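Local structure of EreC (Klebsiella pneumoniae, 6XCQ) at residues L97-A101 against I102-R106; L303-H306 against N307-Q311; T322-M326 against G327-A331. The protein hydrolyses the macrolactone ring ester of erythromycin and probably of related macrolides, an esterase activity that confers resistance to these antibiotics. The protein carries 1 engineered substitution. All blocks are in the same frame, centred on the assembly; numbering follows the deposited sequence.

Interaction 1: residues L97-A101 against I102-R106; sequences LECGA and IQASR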
# COMPACT_ATOMS: atom_id res chain seq x y z
N LEU A 97 -1.86 -0.07 -5.17
CA LEU A 97 -2.56 -0.08 -3.90
C LEU A 97 -2.03 -1.17 -2.99
O LEU A 97 -1.52 -2.21 -3.46
CB LEU A 97 -4.07 -0.30 -4.11
CG LEU A 97 -4.76 0.50 -5.21
CD1 LEU A 97 -6.13 -0.08 -5.50
CD2 LEU A 97 -4.89 1.96 -4.78
N GLU A 98 -2.20 -0.97 -1.69
CA GLU A 98 -1.95 -2.01 -0.69
C GLU A 98 -3.08 -3.05 -0.71
O GLU A 98 -3.87 -3.18 0.22
CB GLU A 98 -1.81 -1.40 0.70
CG GLU A 98 -0.66 -0.43 0.88
CD GLU A 98 -0.57 0.07 2.32
OE1 GLU A 98 -0.94 1.24 2.60
OE2 GLU A 98 -0.14 -0.72 3.18
N CYS A 99 -3.13 -3.81 -1.79
CA CYS A 99 -3.93 -5.02 -1.83
C CYS A 99 -3.21 -6.00 -2.75
O CYS A 99 -2.25 -5.64 -3.44
CB CYS A 99 -5.34 -4.79 -2.36
SG CYS A 99 -5.37 -4.15 -4.04
N GLY A 100 -3.68 -7.24 -2.76
CA GLY A 100 -3.08 -8.26 -3.59
C GLY A 100 -3.44 -8.09 -5.06
O GLY A 100 -4.35 -7.34 -5.42
N ALA A 101 -2.67 -8.79 -5.91
CA ALA A 101 -2.88 -8.73 -7.36
C ALA A 101 -4.28 -9.16 -7.74
O ALA A 101 -4.90 -8.57 -8.63
CB ALA A 101 -1.86 -9.62 -8.07
N ILE A 102 -4.80 -10.20 -7.11
CA ILE A 102 -6.13 -10.67 -7.46
C ILE A 102 -7.19 -9.70 -6.93
O ILE A 102 -8.18 -9.40 -7.61
CB ILE A 102 -6.34 -12.09 -6.93
CG1 ILE A 102 -5.38 -13.05 -7.67
CG2 ILE A 102 -7.79 -12.51 -7.11
CD1 ILE A 102 -5.36 -14.46 -7.11
N GLN A 103 -7.02 -9.21 -5.70
CA GLN A 103 -7.91 -8.17 -5.20
C GLN A 103 -7.96 -7.00 -6.17
O GLN A 103 -9.03 -6.45 -6.44
CB GLN A 103 -7.44 -7.70 -3.82
CG GLN A 103 -7.79 -8.64 -2.69
CD GLN A 103 -7.28 -8.14 -1.35
OE1 GLN A 103 -6.10 -7.79 -1.21
NE2 GLN A 103 -8.16 -8.11 -0.35
N ALA A 104 -6.81 -6.61 -6.71
CA ALA A 104 -6.79 -5.46 -7.61
C ALA A 104 -7.46 -5.75 -8.94
O ALA A 104 -8.01 -4.84 -9.56
CB ALA A 104 -5.34 -4.99 -7.83
N SER A 105 -7.38 -6.99 -9.44
CA SER A 105 -8.05 -7.28 -10.72
C SER A 105 -9.55 -7.08 -10.60
O SER A 105 -10.19 -6.57 -11.53
CB SER A 105 -7.73 -8.71 -11.18
OG SER A 105 -8.16 -9.65 -10.22
N ARG A 106 -10.12 -7.42 -9.45
CA ARG A 106 -11.54 -7.16 -9.20
C ARG A 106 -11.83 -5.67 -9.15
O ARG A 106 -12.86 -5.21 -9.65
CB ARG A 106 -11.98 -7.84 -7.91
CG ARG A 106 -11.74 -9.34 -7.94
CD ARG A 106 -12.27 -10.01 -6.70
NE ARG A 106 -12.09 -11.46 -6.76
CZ ARG A 106 -11.30 -12.16 -5.95
NH1 ARG A 106 -10.62 -11.55 -4.98
NH2 ARG A 106 -11.21 -13.47 -6.10
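With chi1 at -77°, Gln103 sends its CG away from its own carbonyl carbon, and a chain extended beyond CG then carries the amide back past the start of the helix to Gly100 and Cys99. Cys99, by contrast, has its sulfur lodged between its backbone N and carbonyl carbon (chi1 60°), which turns SG toward the methyl of Ala104.

The result is a side-chain bond to the backbone at the N-cap. Gly100 N donates to Gln103 OE1 over 2.9 Å, and the bond is nearly straight, 173° at the hydrogen; the donor lies in the carbonyl plane of the amide, on a lone pair. Close beside it, Cys99 CB rests against Gln103 OE1 at 3.3 Å. The other end of the amide is occupied as well, since Gln103 NE2 donates to Asn159 and Asp125, which should hold the group against rotation. Cys99 SG lies 3.9 Å from Ala104 CB, an apolar touch one residue further along the helix.

The backbone completes the turn. Gly100 O accepts from Ala104 N at 2.9 Å, opening the first helical turn, and Ala101 O accepts from Ser105 N at 3.1 Å. Within the helix, Ser105 folds its hydroxyl back to donate to Ile102 O, with OG 2.6 Å away, while Ile102 CG2 lies on one face of the Arg106 guanidinium, toward its rim; NH1 of that arginine forms a salt bridge with Asp165.

A side chain three residues into the helix thus accepts the N-H of the N-cap residue, a side-chain-to-backbone bond at the helix N-terminus. It shapes the passage from parallel strand 94-97 into helix 101-112, the strand-to-helix step of an alpha/beta fold.

Interaction 2: residues L303-H306 against N307-Q311; sequences LLAH and NNNLQ. Engineered in segment 307-311: Asn309 (natural residue His).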
# COMPACT_ATOMS: atom_id res chain seq x y z
N LEU A 303 1.93 5.36 -6.19
CA LEU A 303 1.74 4.37 -5.13
C LEU A 303 0.94 5.00 -4.01
O LEU A 303 1.35 6.03 -3.45
CB LEU A 303 3.08 3.86 -4.59
CG LEU A 303 4.06 3.26 -5.59
CD1 LEU A 303 5.32 2.77 -4.85
CD2 LEU A 303 3.37 2.13 -6.35
N LEU A 304 -0.20 4.39 -3.66
CA LEU A 304 -1.06 4.89 -2.58
C LEU A 304 -0.80 4.00 -1.38
O LEU A 304 -1.37 2.91 -1.24
CB LEU A 304 -2.53 4.86 -3.01
CG LEU A 304 -2.97 5.69 -4.23
CD1 LEU A 304 -4.51 5.72 -4.36
CD2 LEU A 304 -2.41 7.12 -4.15
N ALA A 305 0.12 4.43 -0.51
CA ALA A 305 0.44 3.63 0.66
C ALA A 305 0.65 4.57 1.84
O ALA A 305 0.65 5.79 1.70
CB ALA A 305 1.67 2.75 0.40
N HIS A 306 0.82 3.99 3.02
CA HIS A 306 1.01 4.79 4.23
C HIS A 306 2.35 5.53 4.17
O HIS A 306 3.29 5.07 3.50
CB HIS A 306 0.95 3.87 5.46
CG HIS A 306 0.68 4.58 6.75
ND1 HIS A 306 1.67 5.21 7.48
CD2 HIS A 306 -0.46 4.75 7.46
CE1 HIS A 306 1.16 5.73 8.58
NE2 HIS A 306 -0.14 5.46 8.60
N ASN A 307 2.42 6.69 4.84
CA ASN A 307 3.71 7.38 5.05
C ASN A 307 4.79 6.40 5.48
O ASN A 307 5.92 6.44 4.97
CB ASN A 307 3.60 8.47 6.12
CG ASN A 307 2.87 9.73 5.64
OD1 ASN A 307 2.38 9.81 4.52
ND2 ASN A 307 2.80 10.73 6.53
N ASN A 308 4.48 5.54 6.45
CA ASN A 308 5.46 4.59 6.97
C ASN A 308 5.94 3.61 5.90
O ASN A 308 7.04 3.06 6.04
CB ASN A 308 4.88 3.81 8.15
CG ASN A 308 4.56 4.69 9.34
OD1 ASN A 308 4.74 5.90 9.31
ND2 ASN A 308 4.05 4.08 10.40
N ASN A 309 5.15 3.35 4.85
CA ASN A 309 5.64 2.45 3.81
C ASN A 309 6.44 3.20 2.75
O ASN A 309 7.42 2.67 2.22
CB ASN A 309 4.48 1.72 3.10
CG ASN A 309 3.61 0.92 4.05
OD1 ASN A 309 2.43 1.22 4.21
ND2 ASN A 309 4.17 -0.14 4.63
N LEU A 310 6.04 4.43 2.43
CA LEU A 310 6.71 5.21 1.40
C LEU A 310 8.04 5.79 1.86
O LEU A 310 8.88 6.12 1.02
CB LEU A 310 5.81 6.36 0.94
CG LEU A 310 4.45 6.04 0.32
CD1 LEU A 310 3.77 7.35 -0.02
CD2 LEU A 310 4.60 5.21 -0.93
N GLN A 311 8.22 5.94 3.18
CA GLN A 311 9.42 6.55 3.75
C GLN A 311 10.67 5.88 3.21
O GLN A 311 10.69 4.68 2.97
CB GLN A 311 9.36 6.40 5.28
CG GLN A 311 10.41 7.17 6.05
CD GLN A 311 10.11 7.21 7.54
OE1 GLN A 311 8.99 7.52 7.96
NE2 GLN A 311 11.12 6.90 8.34
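At the end of strand 301-304 the chain enters a short helix through His306, whose carbonyl oxygen takes two backbone donors: Leu310 N at 3.0 Å from His306 O, nearly in line with the C=O bond, and Asn309 N at 2.9 Å from the same oxygen, well above the carbonyl plane.

The imidazole caps this turn. Because CG stands opposite the backbone N (chi1 -161°), the ring turns its edge to the helix start and presents ND1 to Asn308 N, 3.0 Å away. The N-H points at it with an angle of 170°, and the donor nitrogen lies in the ring plane, so ND1 serves as the acceptor. NE2, on the far side, is paired with Gln409. Asn308 runs alongside in the same direction, its amide plane turned 63° from the ring and its CG 3.5 Å from His306 ND1.

Asn309, an engineered residue replacing the natural histidine, reaches back with OD1 to 3.3 Å from His306 CB and accepts a weak bond from His306 N at 3.4 Å. His306 and Asn309 form a capping box: this weak bond is one part, and the other is the imidazole's acceptance of a helix-start N-H, here that of Asn308. Asn309 ND2 bonds to Asp282. Leu310 CD2 packs on Ala305 CB at 4.1 Å and also reaches Leu303 CB, an apolar contact between helix and strand.

Asn307 ND2 and Asn308 OD1 tie the helix to Phe343 O and Ser408 OG. Strand 301-304 runs parallel between strands 62-65 and 94-97 of the mixed sheet, and Leu303 packs it on helices 279-295 and 326-330; the turn itself meets the same two helices, Leu310 touching Met326 and Asn309 touching Arg281 and Met285.

Interaction 3: residues T322-M326 against G327-A331; sequences TAVPM and GQHLA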
# COMPACT_ATOMS: atom_id res chain seq x y z
N THR A 322 12.82 -0.90 14.65
CA THR A 322 13.37 -0.43 13.39
C THR A 322 12.90 -1.40 12.31
O THR A 322 13.11 -2.61 12.44
CB THR A 322 14.91 -0.36 13.42
OG1 THR A 322 15.34 0.62 14.37
CG2 THR A 322 15.46 -0.01 12.04
N ALA A 323 12.23 -0.89 11.29
CA ALA A 323 11.94 -1.68 10.10
C ALA A 323 12.38 -0.91 8.87
O ALA A 323 12.45 0.33 8.86
CB ALA A 323 10.47 -2.05 9.97
N VAL A 324 12.73 -1.66 7.83
CA VAL A 324 13.09 -1.10 6.54
C VAL A 324 11.80 -0.95 5.74
O VAL A 324 11.11 -1.95 5.52
CB VAL A 324 14.10 -2.00 5.82
CG1 VAL A 324 14.37 -1.47 4.43
CG2 VAL A 324 15.38 -2.10 6.63
N PRO A 325 11.42 0.26 5.34
CA PRO A 325 10.17 0.42 4.58
C PRO A 325 10.38 0.13 3.11
O PRO A 325 11.49 0.14 2.59
CB PRO A 325 9.83 1.90 4.78
CG PRO A 325 11.18 2.54 4.96
CD PRO A 325 12.07 1.54 5.62
N MET A 326 9.25 -0.11 2.42
CA MET A 326 9.26 -0.27 0.97
C MET A 326 10.04 0.86 0.29
O MET A 326 10.87 0.61 -0.60
CB MET A 326 7.83 -0.33 0.45
CG MET A 326 7.73 -0.28 -1.07
SD MET A 326 6.04 0.01 -1.67
CE MET A 326 5.76 1.69 -1.12
N GLY A 327 9.81 2.11 0.70
CA GLY A 327 10.47 3.22 0.03
C GLY A 327 11.99 3.18 0.11
O GLY A 327 12.66 3.67 -0.80
N GLN A 328 12.54 2.61 1.17
CA GLN A 328 14.00 2.55 1.29
C GLN A 328 14.58 1.60 0.26
O GLN A 328 15.67 1.85 -0.28
CB GLN A 328 14.42 2.15 2.72
CG GLN A 328 15.95 2.18 2.96
CD GLN A 328 16.36 2.03 4.42
OE1 GLN A 328 15.52 1.89 5.31
NE2 GLN A 328 17.68 2.06 4.68
N HIS A 329 13.87 0.50 -0.04
CA HIS A 329 14.27 -0.36 -1.15
C HIS A 329 14.18 0.38 -2.47
O HIS A 329 15.13 0.38 -3.27
CB HIS A 329 13.39 -1.62 -1.21
CG HIS A 329 13.53 -2.55 -0.04
ND1 HIS A 329 14.41 -3.61 -0.03
CD2 HIS A 329 12.88 -2.59 1.15
CE1 HIS A 329 14.30 -4.26 1.11
NE2 HIS A 329 13.37 -3.67 1.85
N LEU A 330 13.04 1.02 -2.74
CA LEU A 330 12.85 1.71 -4.01
C LEU A 330 13.83 2.86 -4.19
O LEU A 330 14.25 3.13 -5.33
CB LEU A 330 11.42 2.23 -4.09
CG LEU A 330 10.34 1.16 -4.16
CD1 LEU A 330 8.95 1.83 -4.20
CD2 LEU A 330 10.58 0.23 -5.37
N ALA A 331 14.19 3.55 -3.12
CA ALA A 331 15.21 4.59 -3.23
C ALA A 331 16.57 4.06 -3.66
O ALA A 331 17.43 4.86 -4.05
CB ALA A 331 15.37 5.34 -1.90
O HOH W 1 11.63 -3.81 3.59
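Val324 CG1 touches two residues of the first helical turn, His329 NE2 at 3.5 Å and Gln328 OE1 at 3.7 Å, and the valine crosses each side chain at about a right angle. Gln328, extended beyond a CG opposite its backbone N (chi1 -175°), runs back obliquely past Pro325, bringing OE1 to 3.5 Å from Pro325 CD. On another side of the helix, Met326 CG meets Leu330 CD1 at 4.0 Å.

A water joins the imidazole to the preceding loop: it donates to Val324 O at 2.7 Å and lies unusually close to His329 NE2, a bond to be read with caution. The ring also turns an edge to the backbone, with CD2 lying 3.4 Å from Pro325 O.

Backbone bonds close the turn. Leu330 N donates to Met326 O at 3.1 Å and 168°, whereas the bond from Gln328 N to Pro325 O is weak. Further out, Met326 N is anchored to Asp282 and Val324 N to Ser279, both of helix 279-295.

This is a strand-to-helix junction, from strand 320-323 of the two-stranded antiparallel sheet into helix 326-330, with proline at the N-cap and Gln328 lying against it.

In the fold
All three interactions are strand-to-helix junctions: a glutamine reaches back in interaction 1, a histidine caps in interaction 2, and a proline leads in interaction 3. Interactions 1 and 2, centres about 16 Å apart, meet through Glu98: OE1 takes a weak hydrogen bond from His306 N, 3.3 Å away, and OE2 forms a salt bridge with Arg281. This polar cluster follows two parallel strands, a position consistent with the active site of an alpha/beta enzyme. Interactions 2 and 3 are closer, about 10 Å between centres: Asn309 O lies 2.9 Å from Gly327 N, probably a hydrogen bond, and Asp282 accepts from ND2 of the engineered Asn309 and from Met326 N. Interactions 1 and 3 do not touch, their nearest atoms being about 7 Å apart.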